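Local coordinates for protein cycloalternan-forming enzyme (Listeria monocytogenes serovar 1/2a, PDB 5F7U) that belongs to glycoside hydrolase family 31, joining a TIM barrel to beta-rich domains, one of them a carbohydrate-binding module, and holds bound glycans and magnesium ions, at residues 195-200 with 204-209; 248-253 with 317-322. The protein carries 1 engineered substitution. All blocks are in the same frame, centred on the assembly; numbering follows the deposited sequence.

Contact 1: 195-200 with 204-209; sequences SIEIQK and RMEVHQ
Ser195 and His208, Glu197 and Glu206, and Gln199 and Arg204 are the hydrogen-bonded pairs of an antiparallel beta hairpin, each joined by two backbone N-H...O=C bonds. The strands run at 166° to each other. Ser195 N to His208 O, at 2.8 Å, is nearly straight, whereas the bond from Gln199 N to Arg204 O is more bent.

The residues of these pairs put their side chains on one face, which is polar. Arg204 NH1 holds Glu206 OE2 in a 2.8 Å salt bridge on the oxygen's anti lone pair, and His208 NE2 gives a hydrogen bond of 2.8 Å to Glu206 OE1, which lies in the plane of the imidazole. Gripped at both oxygens, the Glu206 carboxylate has its rotation fixed. From the facing strand Glu197 OE2 sits over one face of the His208 ring, toward its rim, the carboxylate and ring planes 13° apart; OE2 is 3.3 Å from His208 NE2 but too poorly angled for a hydrogen bond. Lys186 NZ forms a salt bridge with Glu197 OE1, which probably offsets the approach of this oxygen to Glu206 OE1 (4.0 Å). His208 ND1 is hydrogen-bonded to Gly212 O; with both ring nitrogens meeting acceptors, the imidazolium form may be favoured.

Ile196, Ile198, Met205 and Val207 form the apolar, buried face. Ile196 bends CD1 to within 3.7 Å of Val207 CG1. It sets CG1 beside the backbone N (chi1 -49°), which leaves CG2 anti to that N and 3.9 Å from Met205 CG. Met205 CG also lies 4.1 Å from Ile198 CG1; branched side chains fill this face alongside the flexible thioether.

Strand 186-190 flanks the hairpin beside 194-200 and strand 214-229 beside 203-209, while Leu151, Leu159 and Met161 from strands 148-153 and 158-164 cover the apolar face, a beta-sandwich-like packing within the galactose mutarotase-like domain.

Contact 2: 248-253 with 317-322; sequences EAFYGF and DKYSFV
Within the beta-rich N-terminal region that precedes the TIM barrel, a buried aromatic pair joins two strands that are not neighbours in a sheet: Phe250, at the start of strand 250-254, and Tyr319, on strand 318-327. Phe250 CA and Tyr319 CA stand 10.2 Å apart, so the backbones are too distant to bond and the rings span the gap.

The arrangement is edge-to-face. Phe250 turns its CE1-CZ edge to a face of the Tyr319 ring, the centroids 5.2 Å apart and the planes at 61°, short of a perpendicular T. Phe250 CZ comes to 3.8 Å from Tyr319 CD2, and Phe250 CE1 lies 4.1 Å from Tyr319 CE2, so the touch falls on one flank of the tyrosine ring. Tyr319 holds CG between its backbone N and carbonyl carbon (chi1 76°), which carries the ring off its strand toward Phe250. Glu248 adds a marginal approach, with OE1 4.4 Å from Tyr319 CE2.

Other side chains pack around both rings. Phe242 stacks on Tyr319, Met311 touches both aromatics, and Tyr297 packs on Phe250. Tyr319 OH is hydrogen-bonded to Thr216 OG1, which ties down the far end of the ring and is consistent with a tyrosine at this position; Phe250, which offers a ring edge to Tyr319, makes an apolar contact there.

Buried Glu248 is likewise satisfied: Thr244 meets OE1, and Ser293 and Tyr297 meet OE2. The chemistry is therefore apolar and aromatic at the touching surfaces, with weakly polar C-H to pi attraction between the rings, and polar groups at the margin are met by hydroxyls, which would probably stabilise a charged carboxylate there.

In the fold
Both strands of contact 1 come earlier in the chain than either segment of contact 2, and both contacts lie on the same side of the molecule's centre. Their centres are 19 Å apart and their nearest atoms about 8 Å, so they do not touch. Strand 214-229 connects them: it pairs with 203-209 of contact 1 and with 235-243, which in turn pairs with 318-327 of contact 2, and it also supplies the hydroxyl partner of Tyr319. Contact 1 is the outer one, 32 Å from the chain's centre against 19 Å for contact 2. Neither contact supplies a ligand of the bound magnesium ions; one such ion lies about 13 Å from the Gln209 side chain.

Contact 1: 195-200 with 204-209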
loop_
_atom_site.group_PDB
_atom_site.type_symbol
_atom_site.label_atom_id
_atom_site.label_comp_id
_atom_site.label_asym_id
_atom_site.label_seq_id
_atom_site.Cartn_x
_atom_site.Cartn_y
_atom_site.Cartn_z
ATOM N N SER A 195 -2.481 20.764 21.893
ATOM C CA SER A 195 -1.962 21.951 22.529
ATOM C C SER A 195 -0.830 22.474 21.648
ATOM O O SER A 195 0.212 21.821 21.512
ATOM C CB SER A 195 -1.488 21.646 23.952
ATOM O OG SER A 195 -0.954 22.828 24.545
ATOM N N ILE A 196 -1.068 23.627 21.026
ATOM C CA ILE A 196 -0.098 24.217 20.100
ATOM C C ILE A 196 0.613 25.355 20.821
ATOM O O ILE A 196 -0.013 26.372 21.119
ATOM C CB ILE A 196 -0.767 24.724 18.799
ATOM C CG1 ILE A 196 -1.706 23.659 18.189
ATOM C CG2 ILE A 196 0.299 25.184 17.790
ATOM C CD1 ILE A 196 -1.074 22.291 17.942
ATOM N N GLU A 197 1.897 25.155 21.131
ATOM C CA GLU A 197 2.674 26.128 21.896
ATOM C C GLU A 197 3.594 26.873 20.960
ATOM O O GLU A 197 4.497 26.269 20.359
ATOM C CB GLU A 197 3.508 25.438 22.973
ATOM C CG GLU A 197 2.712 24.788 24.078
ATOM C CD GLU A 197 3.601 24.160 25.133
ATOM O OE1 GLU A 197 4.591 24.798 25.571
ATOM O OE2 GLU A 197 3.291 23.027 25.536
ATOM N N ILE A 198 3.378 28.181 20.837
ATOM C CA ILE A 198 4.138 28.997 19.879
ATOM C C ILE A 198 4.914 30.078 20.638
ATOM O O ILE A 198 4.314 31.000 21.175
ATOM C CB ILE A 198 3.217 29.633 18.811
ATOM C CG1 ILE A 198 2.469 28.544 18.022
ATOM C CG2 ILE A 198 3.999 30.530 17.846
ATOM C CD1 ILE A 198 1.160 29.042 17.469
ATOM N N GLN A 199 6.235 29.939 20.689
ATOM C CA GLN A 199 7.084 31.033 21.195
ATOM C C GLN A 199 7.073 32.155 20.163
ATOM O O GLN A 199 7.001 31.883 18.961
ATOM C CB GLN A 199 8.511 30.560 21.500
ATOM C CG GLN A 199 8.643 29.604 22.695
ATOM C CD GLN A 199 8.195 30.168 24.061
ATOM O OE1 GLN A 199 8.277 31.379 24.336
ATOM N NE2 GLN A 199 7.724 29.275 24.932
ATOM N N LYS A 200 7.093 33.406 20.626
ATOM C CA LYS A 200 6.976 34.540 19.718
ATOM C C LYS A 200 8.298 35.129 19.246
ATOM O O LYS A 200 8.358 35.685 18.164
ATOM C CB LYS A 200 6.132 35.648 20.339
ATOM C CG LYS A 200 4.668 35.279 20.495
ATOM C CD LYS A 200 3.910 36.501 20.968
ATOM C CE LYS A 200 2.430 36.218 21.080
ATOM N NZ LYS A 200 1.737 37.457 21.547
ATOM N N ARG A 204 8.623 29.978 17.104
ATOM C CA ARG A 204 8.867 28.531 17.085
ATOM C C ARG A 204 7.637 27.811 17.588
ATOM O O ARG A 204 7.141 28.103 18.696
ATOM C CB ARG A 204 10.089 28.163 17.953
ATOM C CG ARG A 204 10.461 26.699 17.846
ATOM C CD ARG A 204 11.711 26.373 18.654
ATOM N NE ARG A 204 11.842 24.916 18.646
ATOM C CZ ARG A 204 11.431 24.116 19.625
ATOM N NH1 ARG A 204 10.929 24.627 20.755
ATOM N NH2 ARG A 204 11.573 22.801 19.485
ATOM N N MET A 205 7.153 26.864 16.780
ATOM C CA MET A 205 5.960 26.084 17.107
ATOM C C MET A 205 6.314 24.696 17.642
ATOM O O MET A 205 7.164 24.012 17.070
ATOM C CB MET A 205 5.096 25.910 15.854
ATOM C CG MET A 205 3.816 25.125 16.094
ATOM S SD MET A 205 2.878 24.821 14.596
ATOM C CE MET A 205 2.310 26.469 14.186
ATOM N N GLU A 206 5.644 24.306 18.722
ATOM C CA GLU A 206 5.601 22.915 19.175
ATOM C C GLU A 206 4.173 22.422 19.121
ATOM O O GLU A 206 3.262 23.096 19.614
ATOM C CB GLU A 206 6.081 22.784 20.624
ATOM C CG GLU A 206 7.527 23.182 20.859
ATOM C CD GLU A 206 7.970 23.090 22.319
ATOM O OE1 GLU A 206 7.161 22.780 23.224
ATOM O OE2 GLU A 206 9.152 23.380 22.569
ATOM N N VAL A 207 3.995 21.211 18.602
ATOM C CA VAL A 207 2.672 20.595 18.549
ATOM C C VAL A 207 2.645 19.500 19.617
ATOM O O VAL A 207 3.438 18.575 19.584
ATOM C CB VAL A 207 2.377 20.026 17.139
ATOM C CG1 VAL A 207 1.028 19.334 17.109
ATOM C CG2 VAL A 207 2.384 21.168 16.117
ATOM N N HIS A 208 1.734 19.643 20.572
ATOM C CA HIS A 208 1.572 18.687 21.643
ATOM C C HIS A 208 0.165 18.090 21.567
ATOM O O HIS A 208 -0.775 18.707 21.028
ATOM C CB HIS A 208 1.716 19.374 23.020
ATOM C CG HIS A 208 3.069 19.966 23.287
ATOM N ND1 HIS A 208 3.960 19.401 24.170
ATOM C CD2 HIS A 208 3.671 21.084 22.814
ATOM C CE1 HIS A 208 5.061 20.134 24.224
ATOM N NE2 HIS A 208 4.911 21.163 23.413
ATOM N N GLN A 209 0.022 16.886 22.103
ATOM C CA GLN A 209 -1.297 16.362 22.436
ATOM C C GLN A 209 -1.839 17.214 23.572
ATOM O O GLN A 209 -1.080 17.910 24.256
ATOM C CB GLN A 209 -1.220 14.907 22.883
ATOM C CG GLN A 209 -1.000 13.932 21.743
ATOM C CD GLN A 209 -0.749 12.506 22.212
ATOM O OE1 GLN A 209 -0.523 12.249 23.394
ATOM N NE2 GLN A 209 -0.768 11.575 21.278
#

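Contact 2: 248-253 with 317-322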
loop_
_atom_site.group_PDB
_atom_site.type_symbol
_atom_site.label_atom_id
_atom_site.label_comp_id
_atom_site.label_asym_id
_atom_site.label_seq_id
_atom_site.Cartn_x
_atom_site.Cartn_y
_atom_site.Cartn_z
ATOM N N GLU A 248 13.156 8.384 16.042
ATOM C CA GLU A 248 11.921 8.634 15.300
ATOM C C GLU A 248 11.941 7.957 13.929
ATOM O O GLU A 248 12.920 8.071 13.204
ATOM C CB GLU A 248 11.643 10.139 15.173
ATOM C CG GLU A 248 10.215 10.407 14.693
ATOM C CD GLU A 248 9.846 11.877 14.674
ATOM O OE1 GLU A 248 10.740 12.741 14.812
ATOM O OE2 GLU A 248 8.646 12.168 14.488
ATOM N N ALA A 249 10.879 7.202 13.625
ATOM C CA ALA A 249 10.733 6.525 12.328
ATOM C C ALA A 249 9.705 7.259 11.469
ATOM O O ALA A 249 8.723 7.820 12.001
ATOM C CB ALA A 249 10.318 5.086 12.526
ATOM N N PHE A 250 9.929 7.260 10.148
ATOM C CA PHE A 250 9.087 8.001 9.214
ATOM C C PHE A 250 8.612 7.106 8.089
ATOM O O PHE A 250 9.435 6.570 7.323
ATOM C CB PHE A 250 9.861 9.171 8.612
ATOM C CG PHE A 250 10.377 10.140 9.637
ATOM C CD1 PHE A 250 9.507 11.057 10.250
ATOM C CD2 PHE A 250 11.745 10.165 9.974
ATOM C CE1 PHE A 250 9.992 11.981 11.185
ATOM C CE2 PHE A 250 12.235 11.081 10.916
ATOM C CZ PHE A 250 11.357 11.990 11.516
ATOM N N TYR A 251 7.296 6.978 7.987
ATOM C CA TYR A 251 6.682 6.006 7.091
ATOM C C TYR A 251 5.851 6.671 6.023
ATOM O O TYR A 251 5.365 7.774 6.218
ATOM C CB TYR A 251 5.758 5.094 7.896
ATOM C CG TYR A 251 6.412 4.438 9.092
ATOM C CD1 TYR A 251 7.376 3.442 8.937
ATOM C CD2 TYR A 251 6.021 4.788 10.392
ATOM C CE1 TYR A 251 7.942 2.814 10.057
ATOM C CE2 TYR A 251 6.577 4.169 11.507
ATOM C CZ TYR A 251 7.532 3.182 11.332
ATOM O OH TYR A 251 8.096 2.580 12.440
ATOM N N GLY A 252 5.659 5.974 4.903
ATOM C CA GLY A 252 4.745 6.423 3.864
ATOM C C GLY A 252 5.474 7.061 2.698
ATOM O O GLY A 252 6.295 6.421 2.071
ATOM N N PHE A 253 5.185 8.345 2.454
ATOM C CA PHE A 253 5.723 9.116 1.313
ATOM C C PHE A 253 5.267 8.600 -0.054
ATOM O O PHE A 253 5.931 8.824 -1.075
ATOM C CB PHE A 253 7.260 9.235 1.348
ATOM C CG PHE A 253 7.813 9.803 2.634
ATOM C CD1 PHE A 253 8.113 8.967 3.715
ATOM C CD2 PHE A 253 8.084 11.177 2.752
ATOM C CE1 PHE A 253 8.660 9.473 4.890
ATOM C CE2 PHE A 253 8.658 11.697 3.938
ATOM C CZ PHE A 253 8.946 10.838 5.011
ATOM N N ASP A 317 19.460 15.437 13.897
ATOM C CA ASP A 317 18.269 15.731 14.691
ATOM C C ASP A 317 17.308 16.685 13.980
ATOM O O ASP A 317 16.463 17.295 14.621
ATOM C CB ASP A 317 18.665 16.274 16.086
ATOM C CG ASP A 317 19.298 17.656 16.042
ATOM O OD1 ASP A 317 19.748 18.113 14.971
ATOM O OD2 ASP A 317 19.379 18.298 17.114
ATOM N N LYS A 318 17.423 16.786 12.657
ATOM C CA LYS A 318 16.583 17.711 11.892
ATOM C C LYS A 318 15.879 16.997 10.750
ATOM O O LYS A 318 16.511 16.248 10.007
ATOM C CB LYS A 318 17.448 18.834 11.304
ATOM C CG LYS A 318 16.666 19.933 10.572
ATOM C CD LYS A 318 17.577 20.951 9.896
ATOM C CE LYS A 318 18.356 21.760 10.910
ATOM N NZ LYS A 318 18.956 22.979 10.288
ATOM N N TYR A 319 14.577 17.223 10.607
ATOM C CA TYR A 319 13.934 16.925 9.314
ATOM C C TYR A 319 13.328 18.162 8.680
ATOM O O TYR A 319 12.923 19.093 9.374
ATOM C CB TYR A 319 12.943 15.746 9.354
ATOM C CG TYR A 319 11.595 16.033 9.977
ATOM C CD1 TYR A 319 10.532 16.547 9.207
ATOM C CD2 TYR A 319 11.372 15.771 11.329
ATOM C CE1 TYR A 319 9.275 16.786 9.786
ATOM C CE2 TYR A 319 10.119 15.993 11.922
ATOM C CZ TYR A 319 9.072 16.493 11.141
ATOM O OH TYR A 319 7.852 16.732 11.737
ATOM N N SER A 320 13.267 18.162 7.347
ATOM C CA SER A 320 12.890 19.374 6.625
ATOM C C SER A 320 12.070 19.006 5.419
ATOM O O SER A 320 12.224 17.902 4.892
ATOM C CB SER A 320 14.131 20.127 6.150
ATOM O OG SER A 320 15.060 20.335 7.213
ATOM N N PHE A 321 11.203 19.919 4.990
ATOM C CA PHE A 321 10.687 19.822 3.634
ATOM C C PHE A 321 11.078 21.054 2.853
ATOM O O PHE A 321 11.168 22.141 3.399
ATOM C CB PHE A 321 9.181 19.517 3.560
ATOM C CG PHE A 321 8.285 20.583 4.142
ATOM C CD1 PHE A 321 8.022 21.767 3.444
ATOM C CD2 PHE A 321 7.654 20.374 5.376
ATOM C CE1 PHE A 321 7.179 22.736 3.978
ATOM C CE2 PHE A 321 6.792 21.332 5.915
ATOM C CZ PHE A 321 6.571 22.523 5.217
ATOM N N VAL A 322 11.339 20.849 1.570
ATOM C CA VAL A 322 11.625 21.960 0.665
ATOM C C VAL A 322 10.645 21.770 -0.474
ATOM O O VAL A 322 10.673 20.739 -1.158
ATOM C CB VAL A 322 13.082 21.949 0.152
ATOM C CG1 VAL A 322 13.321 23.149 -0.769
ATOM C CG2 VAL A 322 14.052 22.016 1.317
#